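PDB 6EZ7: protein PES4 from Saccharomyces cerevisiae S288C, which probably binds mRNA 3'-untranslated regions and poly(A) or poly(U) RNA, and is represented here by its third RNA recognition motif. Local coordinates for residues I4-L9 / L71-A76; N8-T13 / Y65-K70; S23-I28 / I58-N63. All coordinates share one frame; numbering follows the deposited sequence.

Contact 1: I4-L9 / L71-A76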
ATOM      1  N   ILE A   4      -3.235  -1.090  -4.656  1.00 18.83           N
ATOM      2  CA  ILE A   4      -2.420   0.091  -4.413  1.00 17.00           C
ATOM      3  C   ILE A   4      -0.961  -0.280  -4.189  1.00 23.74           C
ATOM      4  O   ILE A   4      -0.637  -1.422  -3.852  1.00 21.83           O
ATOM      5  CB  ILE A   4      -2.926   0.889  -3.191  1.00 19.34           C
ATOM      6  CG1 ILE A   4      -2.870   0.025  -1.928  1.00 18.26           C
ATOM      7  CG2 ILE A   4      -4.332   1.409  -3.441  1.00 19.05           C
ATOM      8  CD1 ILE A   4      -3.274   0.761  -0.662  1.00 19.80           C
ATOM      9  N   PHE A   5      -0.079   0.687  -4.401  1.00 25.21           N
ATOM     10  CA  PHE A   5       1.312   0.542  -4.001  1.00 18.38           C
ATOM     11  C   PHE A   5       1.555   1.396  -2.773  1.00 19.32           C
ATOM     12  O   PHE A   5       1.040   2.508  -2.669  1.00 18.49           O
ATOM     13  CB  PHE A   5       2.267   0.953  -5.124  1.00 22.31           C
ATOM     14  CG  PHE A   5       2.431  -0.083  -6.197  1.00 23.55           C
ATOM     15  CD1 PHE A   5       2.977  -1.319  -5.904  1.00 22.73           C
ATOM     16  CD2 PHE A   5       2.060   0.189  -7.503  1.00 33.79           C
ATOM     17  CE1 PHE A   5       3.139  -2.274  -6.893  1.00 31.03           C
ATOM     18  CE2 PHE A   5       2.221  -0.761  -8.496  1.00 33.40           C
ATOM     19  CZ  PHE A   5       2.758  -1.993  -8.188  1.00 32.99           C
ATOM     20  N   ILE A   6       2.329   0.868  -1.835  1.00 15.75           N
ATOM     21  CA  ILE A   6       2.739   1.633  -0.668  1.00 16.65           C
ATOM     22  C   ILE A   6       4.251   1.676  -0.651  1.00 24.08           C
ATOM     23  O   ILE A   6       4.903   0.634  -0.587  1.00 19.32           O
ATOM     24  CB  ILE A   6       2.219   1.016   0.633  1.00 20.51           C
ATOM     25  CG1 ILE A   6       0.710   0.786   0.537  1.00 18.83           C
ATOM     26  CG2 ILE A   6       2.569   1.900   1.818  1.00 17.17           C
ATOM     27  CD1 ILE A   6       0.216  -0.283   1.466  1.00 20.37           C
ATOM     28  N   LYS A   7       4.811   2.876  -0.728  1.00 20.42           N
ATOM     29  CA  LYS A   7       6.257   3.016  -0.796  1.00 23.27           C
ATOM     30  C   LYS A   7       6.763   3.927   0.309  1.00 20.24           C
ATOM     31  O   LYS A   7       5.972   4.527   1.036  1.00 22.04           O
ATOM     32  CB  LYS A   7       6.677   3.550  -2.166  1.00 30.30           C
ATOM     33  CG  LYS A   7       6.081   2.766  -3.329  1.00 41.20           C
ATOM     34  CD  LYS A   7       6.690   3.172  -4.656  1.00 43.44           C
ATOM     35  CE  LYS A   7       8.006   2.459  -4.902  1.00 50.55           C
ATOM     36  NZ  LYS A   7       8.436   2.594  -6.321  1.00 55.14           N
ATOM     37  N   ASN A   8       8.086   4.019   0.423  1.00 19.15           N
ATOM     38  CA  ASN A   8       8.745   4.753   1.499  1.00 18.55           C
ATOM     39  C   ASN A   8       8.381   4.173   2.861  1.00 24.35           C
ATOM     40  O   ASN A   8       8.176   4.901   3.832  1.00 28.39           O
ATOM     41  CB  ASN A   8       8.397   6.242   1.449  1.00 22.79           C
ATOM     42  CG  ASN A   8       9.372   7.090   2.235  1.00 35.94           C
ATOM     43  OD1 ASN A   8      10.534   6.720   2.401  1.00 40.84           O
ATOM     44  ND2 ASN A   8       8.902   8.228   2.738  1.00 33.15           N
ATOM     45  N   LEU A   9       8.304   2.849   2.923  1.00 25.71           N
ATOM     46  CA  LEU A   9       8.042   2.163   4.178  1.00 20.44           C
ATOM     47  C   LEU A   9       9.330   1.989   4.966  1.00 22.66           C
ATOM     48  O   LEU A   9      10.391   1.758   4.383  1.00 29.44           O
ATOM     49  CB  LEU A   9       7.393   0.803   3.927  1.00 23.00           C
ATOM     50  CG  LEU A   9       5.947   0.788   3.429  1.00 16.52           C
ATOM     51  CD1 LEU A   9       5.603  -0.587   2.883  1.00 22.47           C
ATOM     52  CD2 LEU A   9       4.990   1.173   4.547  1.00 16.74           C
ATOM     53  N   LEU A  71       4.553   8.101   4.024  1.00 21.09           N
ATOM     54  CA  LEU A  71       4.206   7.032   3.100  1.00 16.39           C
ATOM     55  C   LEU A  71       3.731   7.558   1.758  1.00 25.23           C
ATOM     56  O   LEU A  71       3.039   8.573   1.681  1.00 25.06           O
ATOM     57  CB  LEU A  71       3.129   6.130   3.705  1.00 19.59           C
ATOM     58  CG  LEU A  71       3.533   5.360   4.958  1.00 26.98           C
ATOM     59  CD1 LEU A  71       2.501   4.290   5.278  1.00 27.55           C
ATOM     60  CD2 LEU A  71       4.914   4.749   4.781  1.00 19.27           C
ATOM     61  N   LEU A  72       4.116   6.853   0.699  1.00 18.11           N
ATOM     62  CA  LEU A  72       3.595   7.124  -0.629  1.00 24.92           C
ATOM     63  C   LEU A  72       2.593   6.035  -0.979  1.00 26.48           C
ATOM     64  O   LEU A  72       2.950   4.862  -1.083  1.00 26.56           O
ATOM     65  CB  LEU A  72       4.724   7.179  -1.660  1.00 26.06           C
ATOM     66  CG  LEU A  72       4.312   7.290  -3.129  1.00 30.27           C
ATOM     67  CD1 LEU A  72       3.591   8.609  -3.405  1.00 36.33           C
ATOM     68  CD2 LEU A  72       5.528   7.135  -4.030  1.00 34.71           C
ATOM     69  N   VAL A  73       1.332   6.417  -1.128  1.00 17.53           N
ATOM     70  CA  VAL A  73       0.295   5.455  -1.459  1.00 14.83           C
ATOM     71  C   VAL A  73      -0.339   5.837  -2.784  1.00 20.18           C
ATOM     72  O   VAL A  73      -1.002   6.869  -2.893  1.00 25.66           O
ATOM     73  CB  VAL A  73      -0.770   5.374  -0.354  1.00 20.23           C
ATOM     74  CG1 VAL A  73      -1.819   4.328  -0.704  1.00 23.06           C
ATOM     75  CG2 VAL A  73      -0.108   5.045   0.976  1.00 25.01           C
ATOM     76  N   THR A  74      -0.109   5.013  -3.801  1.00 26.30           N
ATOM     77  CA  THR A  74      -0.598   5.306  -5.142  1.00 27.35           C
ATOM     78  C   THR A  74      -1.354   4.119  -5.713  1.00 24.68           C
ATOM     79  O   THR A  74      -1.187   2.995  -5.255  1.00 19.77           O
ATOM     80  CB  THR A  74       0.551   5.672  -6.096  1.00 29.56           C
ATOM     81  OG1 THR A  74       1.523   4.618  -6.099  1.00 32.65           O
ATOM     82  CG2 THR A  74       1.219   6.960  -5.660  1.00 31.78           C
ATOM     83  N   ARG A  75      -2.187   4.369  -6.714  1.00 22.78           N
ATOM     84  CA  ARG A  75      -2.911   3.285  -7.361  1.00 24.98           C
ATOM     85  C   ARG A  75      -1.955   2.415  -8.170  1.00 28.31           C
ATOM     86  O   ARG A  75      -1.028   2.916  -8.803  1.00 30.18           O
ATOM     87  CB  ARG A  75      -4.026   3.837  -8.255  1.00 30.30           C
ATOM     88  CG  ARG A  75      -4.816   2.763  -8.985  1.00 41.75           C
ATOM     89  CD  ARG A  75      -6.205   3.245  -9.367  1.00 51.98           C
ATOM     90  NE  ARG A  75      -6.986   3.630  -8.195  1.00 55.19           N
ATOM     91  CZ  ARG A  75      -7.633   2.770  -7.415  1.00 53.81           C
ATOM     92  NH1 ARG A  75      -7.585   1.469  -7.672  1.00 46.96           N
ATOM     93  NH2 ARG A  75      -8.320   3.210  -6.369  1.00 56.46           N
ATOM     94  N   ALA A  76      -2.172   1.105  -8.118  1.00 22.49           N
ATOM     95  CA  ALA A  76      -1.414   0.169  -8.928  1.00 24.99           C
ATOM     96  C   ALA A  76      -2.149  -0.050 -10.237  1.00 32.08           C
ATOM     97  O   ALA A  76      -2.989  -0.943 -10.342  1.00 49.46           O
ATOM     98  CB  ALA A  76      -1.226  -1.139  -8.197  1.00 31.12           C
TER
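Ile4, Ile6 and Val73 form an apolar centre on the face of the sheet that packs against Phe22 of helix 15-22. Ile4 CD1 reaches obliquely to Val73 CG1 (3.9 Å), a methyl set anti to the backbone N by chi1 of -178°. Farther along, Leu9 CD2 crosses Leu71 CD2 at 3.6 Å and extends this apolar layer. The backbones of these strands run antiparallel. Phe5 and Thr74 are a hydrogen-bonded pair: Phe5 N meets Thr74 O at 2.7 Å, almost in line with the C=O bond, and Thr74 N returns to Phe5 O at 3.0 Å. Lys7 and Leu72 repeat the pattern, but Leu72 N, though its N-H points almost straight at Lys7 O (175°), sits above the carbonyl plane. On the other face, the Phe5 ring brings CE2 to 3.5 Å from Ala76 CB, meeting it obliquely, and also touches the Phe45 ring. Lys7 and Leu72 run alongside each other there. At the polar margin the Arg75 guanidinium turns to Glu55 and Ser54 of helix 51-61. Residues Ile4-Leu9 match the RNP2 sequence of an RNA recognition motif, in which the first strand pairs with the last and Phe5 occupies the aromatic position that commonly stacks on RNA bases.

Contact 2: N8-T13 / Y65-K70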
ATOM      1  N   ASN A   8       8.086   4.019   0.423  1.00 19.15           N
ATOM      2  CA  ASN A   8       8.745   4.753   1.499  1.00 18.55           C
ATOM      3  C   ASN A   8       8.381   4.173   2.861  1.00 24.35           C
ATOM      4  O   ASN A   8       8.176   4.901   3.832  1.00 28.39           O
ATOM      5  CB  ASN A   8       8.397   6.242   1.449  1.00 22.79           C
ATOM      6  CG  ASN A   8       9.372   7.090   2.235  1.00 35.94           C
ATOM      7  OD1 ASN A   8      10.534   6.720   2.401  1.00 40.84           O
ATOM      8  ND2 ASN A   8       8.902   8.228   2.738  1.00 33.15           N
ATOM      9  N   LEU A   9       8.304   2.849   2.923  1.00 25.71           N
ATOM     10  CA  LEU A   9       8.042   2.163   4.178  1.00 20.44           C
ATOM     11  C   LEU A   9       9.330   1.989   4.966  1.00 22.66           C
ATOM     12  O   LEU A   9      10.391   1.758   4.383  1.00 29.44           O
ATOM     13  CB  LEU A   9       7.393   0.803   3.927  1.00 23.00           C
ATOM     14  CG  LEU A   9       5.947   0.788   3.429  1.00 16.52           C
ATOM     15  CD1 LEU A   9       5.603  -0.587   2.883  1.00 22.47           C
ATOM     16  CD2 LEU A   9       4.990   1.173   4.547  1.00 16.74           C
ATOM     17  N   PRO A  10       9.240   2.105   6.297  1.00 25.38           N
ATOM     18  CA  PRO A  10      10.367   1.827   7.191  1.00 24.81           C
ATOM     19  C   PRO A  10      10.810   0.380   7.043  1.00 32.75           C
ATOM     20  O   PRO A  10       9.964  -0.479   6.801  1.00 24.34           O
ATOM     21  CB  PRO A  10       9.790   2.083   8.586  1.00 23.18           C
ATOM     22  CG  PRO A  10       8.571   2.902   8.368  1.00 29.06           C
ATOM     23  CD  PRO A  10       8.030   2.494   7.038  1.00 23.80           C
ATOM     24  N   THR A  11      12.103   0.109   7.187  1.00 29.95           N
ATOM     25  CA  THR A  11      12.623  -1.236   6.961  1.00 34.90           C
ATOM     26  C   THR A  11      12.093  -2.255   7.970  1.00 30.39           C
ATOM     27  O   THR A  11      12.063  -3.448   7.689  1.00 31.71           O
ATOM     28  CB  THR A  11      14.160  -1.253   6.995  1.00 40.71           C
ATOM     29  OG1 THR A  11      14.619  -0.710   8.238  1.00 46.05           O
ATOM     30  CG2 THR A  11      14.724  -0.429   5.847  1.00 46.53           C
ATOM     31  N   ILE A  12      11.664  -1.791   9.138  1.00 24.53           N
ATOM     32  CA  ILE A  12      11.138  -2.706  10.148  1.00 25.63           C
ATOM     33  C   ILE A  12       9.643  -2.996   9.970  1.00 25.95           C
ATOM     34  O   ILE A  12       9.035  -3.669  10.800  1.00 20.44           O
ATOM     35  CB  ILE A  12      11.391  -2.172  11.579  1.00 42.80           C
ATOM     36  CG1 ILE A  12      11.227  -0.652  11.649  1.00 52.23           C
ATOM     37  CG2 ILE A  12      12.791  -2.548  12.037  1.00 53.27           C
ATOM     38  CD1 ILE A  12       9.848  -0.142  11.331  1.00 56.33           C
ATOM     39  N   THR A  13       9.060  -2.476   8.893  1.00 23.23           N
ATOM     40  CA  THR A  13       7.648  -2.705   8.593  1.00 23.93           C
ATOM     41  C   THR A  13       7.330  -4.191   8.508  1.00 27.14           C
ATOM     42  O   THR A  13       8.065  -4.959   7.884  1.00 20.12           O
ATOM     43  CB  THR A  13       7.246  -2.024   7.273  1.00 25.97           C
ATOM     44  OG1 THR A  13       7.546  -0.626   7.356  1.00 24.21           O
ATOM     45  CG2 THR A  13       5.762  -2.208   6.991  1.00 19.58           C
ATOM     46  N   TYR A  65       2.342   9.533   8.003  1.00 17.14           N
ATOM     47  CA  TYR A  65       3.623   9.232   8.634  1.00 17.00           C
ATOM     48  C   TYR A  65       3.586   7.918   9.381  1.00 19.43           C
ATOM     49  O   TYR A  65       2.751   7.709  10.265  1.00 17.53           O
ATOM     50  CB  TYR A  65       4.042  10.348   9.594  1.00 17.46           C
ATOM     51  CG  TYR A  65       4.609  11.560   8.901  1.00 21.81           C
ATOM     52  CD1 TYR A  65       5.950  11.616   8.540  1.00 24.60           C
ATOM     53  CD2 TYR A  65       3.807  12.653   8.611  1.00 21.76           C
ATOM     54  CE1 TYR A  65       6.471  12.731   7.903  1.00 22.84           C
ATOM     55  CE2 TYR A  65       4.317  13.764   7.977  1.00 28.02           C
ATOM     56  CZ  TYR A  65       5.648  13.799   7.625  1.00 33.85           C
ATOM     57  OH  TYR A  65       6.152  14.912   6.993  1.00 43.69           O
ATOM     58  N   PHE A  66       4.509   7.033   9.022  1.00 16.04           N
ATOM     59  CA  PHE A  66       4.666   5.775   9.721  1.00 21.95           C
ATOM     60  C   PHE A  66       6.121   5.633  10.143  1.00 19.72           C
ATOM     61  O   PHE A  66       7.016   5.567   9.299  1.00 18.04           O
ATOM     62  CB  PHE A  66       4.230   4.608   8.838  1.00 18.27           C
ATOM     63  CG  PHE A  66       4.435   3.271   9.472  1.00 20.62           C
ATOM     64  CD1 PHE A  66       4.099   3.065  10.799  1.00 20.03           C
ATOM     65  CD2 PHE A  66       4.957   2.218   8.744  1.00 27.79           C
ATOM     66  CE1 PHE A  66       4.288   1.829  11.392  1.00 32.99           C
ATOM     67  CE2 PHE A  66       5.145   0.983   9.330  1.00 24.07           C
ATOM     68  CZ  PHE A  66       4.808   0.788  10.653  1.00 25.82           C
ATOM     69  N   ARG A  67       6.343   5.608  11.453  1.00 20.06           N
ATOM     70  CA  ARG A  67       7.682   5.657  12.033  1.00 25.79           C
ATOM     71  C   ARG A  67       8.541   6.732  11.375  1.00 29.53           C
ATOM     72  O   ARG A  67       9.659   6.468  10.934  1.00 29.26           O
ATOM     73  CB  ARG A  67       8.361   4.293  11.928  1.00 29.96           C
ATOM     74  CG  ARG A  67       7.516   3.179  12.502  1.00 33.04           C
ATOM     75  CD  ARG A  67       8.355   2.208  13.292  1.00 53.00           C
ATOM     76  NE  ARG A  67       7.648   0.950  13.508  1.00 69.10           N
ATOM     77  CZ  ARG A  67       7.408   0.428  14.705  1.00 79.63           C
ATOM     78  NH1 ARG A  67       7.822   1.055  15.797  1.00 83.37           N
ATOM     79  NH2 ARG A  67       6.758  -0.723  14.809  1.00 79.46           N
ATOM     80  N   GLY A  68       7.992   7.940  11.288  1.00 27.37           N
ATOM     81  CA  GLY A  68       8.732   9.084  10.792  1.00 23.57           C
ATOM     82  C   GLY A  68       8.849   9.157   9.282  1.00 26.15           C
ATOM     83  O   GLY A  68       9.327  10.155   8.749  1.00 28.33           O
ATOM     84  N   LYS A  69       8.426   8.099   8.595  1.00 25.98           N
ATOM     85  CA  LYS A  69       8.470   8.060   7.137  1.00 22.65           C
ATOM     86  C   LYS A  69       7.133   8.481   6.548  1.00 26.88           C
ATOM     87  O   LYS A  69       6.089   7.950   6.930  1.00 19.83           O
ATOM     88  CB  LYS A  69       8.827   6.656   6.637  1.00 23.68           C
ATOM     89  CG  LYS A  69      10.190   6.141   7.071  1.00 32.68           C
ATOM     90  CD  LYS A  69      11.312   7.010   6.537  1.00 51.88           C
ATOM     91  CE  LYS A  69      12.645   6.281   6.607  1.00 64.79           C
ATOM     92  NZ  LYS A  69      13.404   6.621   7.846  1.00 65.33           N
ATOM     93  N   LYS A  70       7.167   9.427   5.615  1.00 22.28           N
ATOM     94  CA  LYS A  70       5.962   9.857   4.925  1.00 22.21           C
ATOM     95  C   LYS A  70       5.630   8.853   3.828  1.00 28.38           C
ATOM     96  O   LYS A  70       6.342   8.749   2.829  1.00 18.40           O
ATOM     97  CB  LYS A  70       6.137  11.264   4.346  1.00 22.54           C
ATOM     98  CG  LYS A  70       4.839  11.905   3.906  1.00 32.99           C
ATOM     99  CD  LYS A  70       5.020  13.381   3.588  1.00 40.39           C
ATOM    100  CE  LYS A  70       5.982  13.579   2.433  1.00 49.80           C
ATOM    101  NZ  LYS A  70       6.012  14.996   1.981  1.00 61.13           N
TER
HETATM  102  O   HOH W   1       9.871  10.853   4.666  1.00 40.99           O
HETATM  103  O   HOH W   2       7.027  -2.352  12.611  1.00 34.84           O
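A type I turn, Pro10 to Thr13, follows the corner at Asn8 and packs against a type I' turn, Phe66 to Lys69, that closes a tight two-strand hairpin. In this RNA recognition motif the hairpin follows helix 51-61, and its second arm is the start of the final strand, 69-75, so the contact joins it to the loop leaving the first strand. Asn8, with CG anti to the backbone N, extends its amide to Lys70 O. Asn8 ND2 lies 2.6 Å from Lys70 O in a fairly straight bond (161°); the acceptor is close to the amide plane, while ND2 itself stands above the plane of the carbonyl. Asn8 O is buried beside Lys69 CB and has no hydrogen-bond partner in the model. Pro10 fills the middle: its CD lies 3.5 Å from Phe66 CD2, and its CG comes within 3.2 Å of Phe66 O while also touching the aliphatic parts of Arg67 and Lys69. The Phe66 ring, directed at the loop by chi1 of 177°, meets Phe21 of helix 15-22 edge-to-face; Arg67 CG lies 3.6 Å above the plane of the Phe66 ring, displaced toward its rim. Thr13 OG1 comes to the ring edge, 3.5 Å from Phe66 CE2. Thr13 OG1 donates to a lone pair of Pro10 O at a very short 2.5 Å, and Pro10 O also accepts from Thr13 N; two bonds from one residue grip the carbonyl, and the OG1 bond fixes the hydroxyl's rotation. Toward the solvent, Ile12 has CG1 wedged between N and C (chi1 38°), which brings CD1 to 3.3 Å from Arg67 NE, oblique to the guanidinium. A water bridges the same pair, donating to Ile12 O and accepting from Arg67 NH2 at 2.7 Å.

Contact 3: S23-I28 / I58-N63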
ATOM      1  N   SER A  23      -6.364  -2.158   6.633  1.00 19.25           N
ATOM      2  CA  SER A  23      -7.663  -2.814   6.772  1.00 21.63           C
ATOM      3  C   SER A  23      -8.698  -1.857   7.351  1.00 28.84           C
ATOM      4  O   SER A  23      -9.886  -2.179   7.420  1.00 34.19           O
ATOM      5  CB  SER A  23      -7.561  -4.055   7.658  1.00 25.58           C
ATOM      6  OG  SER A  23      -6.665  -5.001   7.104  1.00 37.83           O
ATOM      7  N   GLU A  24      -8.245  -0.679   7.765  1.00 26.07           N
ATOM      8  CA  GLU A  24      -9.140   0.317   8.343  1.00 31.84           C
ATOM      9  C   GLU A  24     -10.102   0.903   7.312  1.00 38.49           C
ATOM     10  O   GLU A  24     -11.137   1.458   7.673  1.00 34.59           O
ATOM     11  CB  GLU A  24      -8.337   1.441   8.999  1.00 31.94           C
ATOM     12  CG  GLU A  24      -7.518   0.992  10.201  1.00 49.41           C
ATOM     13  CD  GLU A  24      -8.374   0.368  11.292  1.00 71.40           C
ATOM     14  OE1 GLU A  24      -9.483   0.883  11.552  1.00 74.90           O
ATOM     15  OE2 GLU A  24      -7.939  -0.641  11.888  1.00 81.32           O
ATOM     16  N   VAL A  25      -9.761   0.785   6.030  1.00 26.54           N
ATOM     17  CA  VAL A  25     -10.611   1.332   4.977  1.00 30.97           C
ATOM     18  C   VAL A  25     -11.531   0.271   4.385  1.00 36.19           C
ATOM     19  O   VAL A  25     -12.540   0.593   3.754  1.00 41.45           O
ATOM     20  CB  VAL A  25      -9.777   1.956   3.845  1.00 36.37           C
ATOM     21  CG1 VAL A  25      -8.975   3.133   4.366  1.00 45.40           C
ATOM     22  CG2 VAL A  25      -8.859   0.926   3.246  1.00 31.27           C
ATOM     23  N   GLY A  26     -11.183  -0.994   4.591  1.00 27.59           N
ATOM     24  CA  GLY A  26     -11.964  -2.093   4.053  1.00 22.74           C
ATOM     25  C   GLY A  26     -11.162  -3.377   4.033  1.00 26.34           C
ATOM     26  O   GLY A  26      -9.950  -3.349   4.234  1.00 26.89           O
ATOM     27  N   PRO A  27     -11.838  -4.510   3.789  1.00 28.93           N
ATOM     28  CA  PRO A  27     -11.222  -5.842   3.807  1.00 30.22           C
ATOM     29  C   PRO A  27     -10.113  -5.983   2.771  1.00 32.69           C
ATOM     30  O   PRO A  27     -10.306  -5.630   1.610  1.00 29.50           O
ATOM     31  CB  PRO A  27     -12.388  -6.782   3.476  1.00 26.71           C
ATOM     32  CG  PRO A  27     -13.625  -5.987   3.753  1.00 39.24           C
ATOM     33  CD  PRO A  27     -13.269  -4.572   3.440  1.00 35.27           C
ATOM     34  N   ILE A  28      -8.969  -6.505   3.188  1.00 35.44           N
ATOM     35  CA  ILE A  28      -7.852  -6.700   2.277  1.00 32.46           C
ATOM     36  C   ILE A  28      -7.859  -8.109   1.690  1.00 31.84           C
ATOM     37  O   ILE A  28      -7.928  -9.097   2.422  1.00 31.65           O
ATOM     38  CB  ILE A  28      -6.510  -6.443   2.980  1.00 27.24           C
ATOM     39  CG1 ILE A  28      -6.362  -4.954   3.295  1.00 24.93           C
ATOM     40  CG2 ILE A  28      -5.359  -6.910   2.106  1.00 33.23           C
ATOM     41  CD1 ILE A  28      -5.162  -4.623   4.162  1.00 25.41           C
ATOM     42  N   ILE A  58      -5.848   5.293  -0.659  1.00 18.69           N
ATOM     43  CA  ILE A  58      -5.015   6.354  -1.210  1.00 19.46           C
ATOM     44  C   ILE A  58      -5.360   7.695  -0.564  1.00 22.26           C
ATOM     45  O   ILE A  58      -4.478   8.427  -0.115  1.00 25.48           O
ATOM     46  CB  ILE A  58      -5.183   6.462  -2.735  1.00 27.54           C
ATOM     47  CG1 ILE A  58      -4.709   5.175  -3.413  1.00 24.58           C
ATOM     48  CG2 ILE A  58      -4.426   7.668  -3.272  1.00 32.13           C
ATOM     49  CD1 ILE A  58      -5.031   5.118  -4.891  1.00 30.00           C
ATOM     50  N   LYS A  59      -6.650   8.004  -0.504  1.00 25.34           N
ATOM     51  CA  LYS A  59      -7.087   9.279   0.055  1.00 24.24           C
ATOM     52  C   LYS A  59      -6.726   9.409   1.528  1.00 24.65           C
ATOM     53  O   LYS A  59      -6.393  10.498   2.002  1.00 27.89           O
ATOM     54  CB  LYS A  59      -8.598   9.457  -0.125  1.00 31.52           C
ATOM     55  CG  LYS A  59      -9.007   9.851  -1.533  1.00 40.91           C
ATOM     56  CD  LYS A  59     -10.376  10.517  -1.544  1.00 55.43           C
ATOM     57  CE  LYS A  59     -11.500   9.497  -1.626  1.00 63.54           C
ATOM     58  NZ  LYS A  59     -11.847   9.168  -3.038  1.00 68.63           N
ATOM     59  N   ARG A  60      -6.781   8.300   2.252  1.00 23.59           N
ATOM     60  CA  ARG A  60      -6.571   8.354   3.691  1.00 34.62           C
ATOM     61  C   ARG A  60      -5.113   8.185   4.103  1.00 29.20           C
ATOM     62  O   ARG A  60      -4.692   8.753   5.114  1.00 25.58           O
ATOM     63  CB  ARG A  60      -7.443   7.304   4.385  1.00 29.93           C
ATOM     64  CG  ARG A  60      -8.935   7.555   4.180  1.00 39.83           C
ATOM     65  CD  ARG A  60      -9.795   6.527   4.887  1.00 51.96           C
ATOM     66  NE  ARG A  60      -9.409   6.354   6.284  1.00 69.54           N
ATOM     67  CZ  ARG A  60      -9.994   5.498   7.116  1.00 76.34           C
ATOM     68  NH1 ARG A  60     -10.992   4.735   6.692  1.00 75.03           N
ATOM     69  NH2 ARG A  60      -9.577   5.405   8.371  1.00 76.67           N
ATOM     70  N   TYR A  61      -4.331   7.438   3.327  1.00 19.85           N
ATOM     71  CA  TYR A  61      -2.983   7.094   3.778  1.00 19.53           C
ATOM     72  C   TYR A  61      -1.830   7.685   2.971  1.00 22.36           C
ATOM     73  O   TYR A  61      -0.681   7.590   3.396  1.00 20.77           O
ATOM     74  CB  TYR A  61      -2.826   5.575   3.825  1.00 16.66           C
ATOM     75  CG  TYR A  61      -3.432   4.981   5.068  1.00 20.78           C
ATOM     76  CD1 TYR A  61      -2.917   5.286   6.321  1.00 26.45           C
ATOM     77  CD2 TYR A  61      -4.523   4.125   4.997  1.00 21.82           C
ATOM     78  CE1 TYR A  61      -3.466   4.756   7.469  1.00 25.84           C
ATOM     79  CE2 TYR A  61      -5.082   3.587   6.144  1.00 25.34           C
ATOM     80  CZ  TYR A  61      -4.547   3.907   7.375  1.00 30.84           C
ATOM     81  OH  TYR A  61      -5.093   3.375   8.522  1.00 35.84           O
ATOM     82  N   ASN A  62      -2.103   8.289   1.821  1.00 19.76           N
ATOM     83  CA  ASN A  62      -1.015   8.983   1.148  1.00 17.68           C
ATOM     84  C   ASN A  62      -0.546  10.111   2.058  1.00 17.73           C
ATOM     85  O   ASN A  62      -1.366  10.816   2.649  1.00 22.13           O
ATOM     86  CB  ASN A  62      -1.430   9.519  -0.223  1.00 22.87           C
ATOM     87  CG  ASN A  62      -0.237   9.912  -1.071  1.00 28.40           C
ATOM     88  OD1 ASN A  62       0.842   9.335  -0.936  1.00 21.49           O
ATOM     89  ND2 ASN A  62      -0.418  10.899  -1.941  1.00 28.15           N
ATOM     90  N   ASN A  63       0.774  10.238   2.196  1.00 23.50           N
ATOM     91  CA  ASN A  63       1.414  11.238   3.057  1.00 18.19           C
ATOM     92  C   ASN A  63       1.188  11.005   4.547  1.00 20.81           C
ATOM     93  O   ASN A  63       1.451  11.881   5.371  1.00 21.05           O
ATOM     94  CB  ASN A  63       0.965  12.648   2.669  1.00 22.35           C
ATOM     95  CG  ASN A  63       1.438  13.033   1.289  1.00 33.24           C
ATOM     96  OD1 ASN A  63       2.602  12.825   0.946  1.00 25.29           O
ATOM     97  ND2 ASN A  63       0.537  13.576   0.479  1.00 37.45           N
TER
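Val25 O is the best-held polar atom here, gripped by one hydrogen bond, from Lys56 NZ of helix 51-61. The neighbouring carbonyl, Glu24 O, takes the one hydrogen bond that passes between the two segments, and it is weak: Arg60 NH1 donates to Glu24 O at 3.4 Å, with an N-H...O angle of 132°. The torsions of Arg60 explain the reach. CG lies beside the backbone N, the chain continues extended, and a bend at chi3 (50°) brings NH1 to the Glu24 carbonyl. Val25 CG1 then sits over one face of the guanidinium, 3.5 Å from Arg60 NH1, and is equally close, at 3.5 Å, to Arg60 CD. The two chains overlap head to tail, so one methyl meets both the charged end and its aliphatic stem. In the RNA recognition motif two helices pack on one face of the sheet; here the loop leaving helix 15-22 on its way to strand 28-33 touches the last turn of helix 51-61. Val25 also reaches Ala57 of that helix and Tyr48 of the sheet. Deeper in, Val25 CG1 approaches the Tyr61 ring obliquely, 4.3 Å from Tyr61 CE2. The ring also meets Phe22 and stands edge-to-face with Phe64. Its hydroxyl touches the Glu24 stem, with Tyr61 OH 3.8 Å from Glu24 CG, and has a weak hydrogen bond with Phe21 O. A bend at chi2 (-58°) turns the Glu24 carboxylate away from the helix, and Glu24 OE1 stays 5.5 Å from Arg60 NH2, so any attraction between these opposite charges would act without contact.

Contact 1 is the most central, built on regular backbone pairing, with buried apolar side chains on the face toward the helices. Contacts 2 and 3 lie farther out and rest partly on exposed residues. Contact 2 starts from the same strands, 3-9 and 69-75, and shares Asn8 and Leu9 with contact 1, but at their outer end turns replace strand pairing and one amide, a proline and a water do the joining. Leu71 CD1 on Phe66 CB continues the packing between them. Contact 3 is smaller and joins the loop after helix 15-22 to helix 51-61, with one weak polar bond. Asn62 and Asn63 tie its helix end to contact 1, through Val73 N and Leu71 O respectively.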